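Local coordinates for protein epsin-1 (PDB 5LOZ) that binds membranes rich in phosphatidylinositol 4,5- and 3,5-bisphosphate through its ENTH domain and is required for endocytosis and actin localization, at residues T14-H19 and W57-K62. Sequence-based numbering, arbitrary orientation.
Sequences TSNDNH and WRHIAK
K62 sends its ammonium group into the curve of the loop 14-19, where S15 O takes the shortest of its bonds, 2.8 Å from NZ. Two weaker bonds add to this grip, one to N18 O and one, at 3.1 Å from NZ, to D17 OD1, which is also a salt bridge. A lysine suits the place because its three N-H groups can serve several oxygens at once and its chain is long enough to reach from the helix into the curve of the loop; the bend at chi3 (83°) places CE beside N18 O, and CG packs 3.3 Å from H19 O. D17 OD1 also takes N18 N, 2.6 Å away, on its anti lone pair, which probably helps hold the carboxylate in place.

The loop links helix 5-13 to helix 23-32 in the all-helical superhelix of the ENTH domain, and these bonds hold it against the first turns of helix 57-73.

Two waters fill out the polar contacts. One accepts from R58 N and R58 NH1 and donates to N16 OD1, 2.5 Å away, joining the amide to the helix start; the other bridges N16 N and H59 NE2, lying in the plane of the imidazole at its edge. Histidine suits its place because its second nitrogen, ND1, bonds D52, which helps fix the ring; its CD2 comes 3.2 Å from T14 O.

Van der Waals and flat-group contacts complete the interface. R58 offers methylenes to the loop, CB meeting N16 OD1 and CG facing H19 CB, and a flat end to its helix neighbour: W57 CZ2 lies 3.3 Å above the centre of the guanidinium plane. H19 CD2 meets the indole at its edge, 4.1 Å from W57 CH2, and I108 of helix 106-121 touches both side chains.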
ATOM      1  N   THR A  14      -8.484   1.428  -3.275  1.00 13.64           N
ATOM      2  CA  THR A  14      -8.411   0.863  -1.954  1.00 14.17           C
ATOM      3  C   THR A  14      -9.811   0.695  -1.327  1.00 15.71           C
ATOM      4  O   THR A  14      -9.925   0.563  -0.124  1.00 13.80           O
ATOM      5  CB  THR A  14      -7.503   1.680  -1.052  1.00 14.51           C
ATOM      6  OG1 THR A  14      -7.938   3.044  -1.026  1.00 12.66           O
ATOM      7  CG2 THR A  14      -6.056   1.644  -1.571  1.00 15.06           C
ATOM      8  N   SER A  15     -10.864   0.648  -2.163  1.00 15.61           N
ATOM      9  CA  SER A  15     -12.229   0.644  -1.651  1.00 16.29           C
ATOM     10  C   SER A  15     -12.653  -0.739  -1.121  1.00 16.48           C
ATOM     11  O   SER A  15     -12.022  -1.769  -1.368  1.00 14.91           O
ATOM     12  CB  SER A  15     -13.216   1.124  -2.708  1.00 18.04           C
ATOM     13  OG  SER A  15     -13.224   0.223  -3.751  1.00 22.20           O
ATOM     14  N   ASN A  16     -13.713  -0.737  -0.343  1.00 16.18           N
ATOM     15  CA  ASN A  16     -14.188  -1.935   0.367  1.00 14.56           C
ATOM     16  C   ASN A  16     -15.053  -2.896  -0.426  1.00 15.39           C
ATOM     17  O   ASN A  16     -16.028  -3.450   0.091  1.00 16.30           O
ATOM     18  CB  ASN A  16     -14.929  -1.471   1.635  1.00 15.16           C
ATOM     19  CG  ASN A  16     -15.077  -2.567   2.682  1.00 16.61           C
ATOM     20  OD1 ASN A  16     -14.146  -3.306   2.953  1.00 17.88           O
ATOM     21  ND2 ASN A  16     -16.259  -2.639   3.316  1.00 13.57           N
ATOM     22  N   ASP A  17     -14.733  -3.132  -1.693  1.00 15.39           N
ATOM     23  CA  ASP A  17     -15.443  -4.162  -2.462  1.00 16.57           C
ATOM     24  C   ASP A  17     -14.829  -5.558  -2.332  1.00 16.49           C
ATOM     25  O   ASP A  17     -15.401  -6.437  -1.657  1.00 18.22           O
ATOM     26  CB  ASP A  17     -15.723  -3.713  -3.926  1.00 17.46           C
ATOM     27  CG  ASP A  17     -14.477  -3.120  -4.634  1.00 19.63           C
ATOM     28  OD1 ASP A  17     -13.378  -3.608  -4.424  1.00 18.88           O
ATOM     29  OD2 ASP A  17     -14.608  -2.149  -5.379  1.00 24.69           O
ATOM     30  N   ASN A  18     -13.693  -5.789  -2.997  1.00 14.37           N
ATOM     31  CA  ASN A  18     -12.961  -7.030  -2.941  1.00 15.39           C
ATOM     32  C   ASN A  18     -11.494  -6.661  -2.694  1.00 12.75           C
ATOM     33  O   ASN A  18     -11.072  -5.608  -3.136  1.00 13.59           O
ATOM     34  CB  ASN A  18     -13.098  -7.802  -4.274  1.00 16.21           C
ATOM     35  CG  ASN A  18     -14.510  -8.375  -4.471  1.00 24.33           C
ATOM     36  OD1 ASN A  18     -14.911  -9.269  -3.720  1.00 31.38           O
ATOM     37  ND2 ASN A  18     -15.295  -7.810  -5.422  1.00 29.22           N
ATOM     38  N   HIS A  19     -10.756  -7.499  -2.004  1.00 12.49           N
ATOM     39  CA  HIS A  19      -9.347  -7.143  -1.652  1.00 14.00           C
ATOM     40  C   HIS A  19      -8.354  -7.098  -2.826  1.00 15.21           C
ATOM     41  O   HIS A  19      -7.233  -6.647  -2.660  1.00 14.29           O
ATOM     42  CB  HIS A  19      -8.785  -8.012  -0.549  1.00 13.56           C
ATOM     43  CG  HIS A  19      -8.551  -9.435  -0.922  1.00 12.92           C
ATOM     44  ND1 HIS A  19      -7.458  -9.849  -1.643  1.00 18.64           N
ATOM     45  CD2 HIS A  19      -9.258 -10.563  -0.629  1.00 16.80           C
ATOM     46  CE1 HIS A  19      -7.505 -11.160  -1.794  1.00 21.46           C
ATOM     47  NE2 HIS A  19      -8.593 -11.621  -1.194  1.00 17.73           N
ATOM     48  N   TRP A  57     -11.163  -4.274   6.946  1.00 14.34           N
ATOM     49  CA  TRP A  57      -9.877  -4.862   6.692  1.00 13.55           C
ATOM     50  C   TRP A  57      -9.474  -4.816   5.208  1.00 13.10           C
ATOM     51  O   TRP A  57      -8.265  -4.874   4.899  1.00 10.91           O
ATOM     52  CB  TRP A  57      -9.824  -6.306   7.199  1.00 14.22           C
ATOM     53  CG  TRP A  57     -10.737  -7.287   6.494  1.00 10.00           C
ATOM     54  CD1 TRP A  57     -12.007  -7.618   6.864  1.00 11.96           C
ATOM     55  CD2 TRP A  57     -10.454  -8.040   5.319  1.00 11.08           C
ATOM     56  NE1 TRP A  57     -12.525  -8.531   5.986  1.00 11.81           N
ATOM     57  CE2 TRP A  57     -11.601  -8.802   5.022  1.00 11.81           C
ATOM     58  CE3 TRP A  57      -9.345  -8.154   4.474  1.00  8.69           C
ATOM     59  CZ2 TRP A  57     -11.666  -9.655   3.921  1.00 13.17           C
ATOM     60  CZ3 TRP A  57      -9.412  -9.002   3.407  1.00 14.10           C
ATOM     61  CH2 TRP A  57     -10.556  -9.742   3.134  1.00 15.55           C
ATOM     62  N   ARG A  58     -10.450  -4.756   4.288  1.00 11.41           N
ATOM     63  CA  ARG A  58     -10.128  -4.652   2.847  1.00 12.04           C
ATOM     64  C   ARG A  58      -9.446  -3.331   2.517  1.00 11.09           C
ATOM     65  O   ARG A  58      -8.565  -3.296   1.659  1.00 10.12           O
ATOM     66  CB  ARG A  58     -11.331  -4.912   1.940  1.00 10.58           C
ATOM     67  CG  ARG A  58     -11.866  -6.325   1.995  1.00  8.40           C
ATOM     68  CD  ARG A  58     -13.219  -6.435   1.320  1.00 11.35           C
ATOM     69  NE  ARG A  58     -13.666  -7.844   1.350  1.00 12.79           N
ATOM     70  CZ  ARG A  58     -14.324  -8.405   2.373  1.00 14.87           C
ATOM     71  NH1 ARG A  58     -14.598  -7.688   3.441  1.00 11.82           N
ATOM     72  NH2 ARG A  58     -14.652  -9.686   2.346  1.00 13.22           N
ATOM     73  N   HIS A  59      -9.777  -2.266   3.246  1.00 11.15           N
ATOM     74  CA  HIS A  59      -9.107  -1.018   3.090  1.00 10.88           C
ATOM     75  C   HIS A  59      -7.628  -1.185   3.388  1.00 12.43           C
ATOM     76  O   HIS A  59      -6.776  -0.699   2.649  1.00 14.53           O
ATOM     77  CB  HIS A  59      -9.671   0.055   4.032  1.00 11.05           C
ATOM     78  CG  HIS A  59     -10.994   0.610   3.632  1.00 13.01           C
ATOM     79  ND1 HIS A  59     -11.773   1.350   4.502  1.00 16.02           N
ATOM     80  CD2 HIS A  59     -11.716   0.483   2.496  1.00 14.81           C
ATOM     81  CE1 HIS A  59     -12.895   1.687   3.893  1.00 12.31           C
ATOM     82  NE2 HIS A  59     -12.886   1.179   2.678  1.00 14.58           N
ATOM     83  N   ILE A  60      -7.355  -1.887   4.475  1.00 11.98           N
ATOM     84  CA  ILE A  60      -5.993  -2.140   4.970  1.00 12.11           C
ATOM     85  C   ILE A  60      -5.214  -3.037   4.021  1.00 11.31           C
ATOM     86  O   ILE A  60      -4.129  -2.664   3.587  1.00 10.37           O
ATOM     87  CB  ILE A  60      -6.019  -2.807   6.390  1.00 10.86           C
ATOM     88  CG1 ILE A  60      -6.910  -1.978   7.348  1.00 12.01           C
ATOM     89  CG2 ILE A  60      -4.636  -2.974   6.912  1.00  7.85           C
ATOM     90  CD1 ILE A  60      -6.906  -2.464   8.813  1.00 12.00           C
ATOM     91  N   ALA A  61      -5.777  -4.197   3.676  1.00 10.09           N
ATOM     92  CA  ALA A  61      -5.153  -5.103   2.733  1.00 10.00           C
ATOM     93  C   ALA A  61      -4.771  -4.397   1.436  1.00  9.91           C
ATOM     94  O   ALA A  61      -3.645  -4.550   0.963  1.00  9.32           O
ATOM     95  CB  ALA A  61      -6.069  -6.286   2.447  1.00  9.84           C
ATOM     96  N   LYS A  62      -5.702  -3.640   0.851  1.00  7.68           N
ATOM     97  CA  LYS A  62      -5.478  -3.059  -0.468  1.00  9.67           C
ATOM     98  C   LYS A  62      -4.437  -1.906  -0.407  1.00  9.55           C
ATOM     99  O   LYS A  62      -3.623  -1.762  -1.309  1.00 10.34           O
ATOM    100  CB  LYS A  62      -6.784  -2.592  -1.074  1.00  8.88           C
ATOM    101  CG  LYS A  62      -7.774  -3.718  -1.304  1.00 10.45           C
ATOM    102  CD  LYS A  62      -9.119  -3.206  -1.731  1.00 13.35           C
ATOM    103  CE  LYS A  62      -9.179  -2.915  -3.227  1.00 11.56           C
ATOM    104  NZ  LYS A  62     -10.560  -2.518  -3.652  1.00 14.36           N
TER
HETATM  105  O   HOH W   1     -13.469  -5.202   4.493  1.00  8.72           O
HETATM  106  O   HOH W   2     -14.617   1.883   0.732  1.00 16.13           O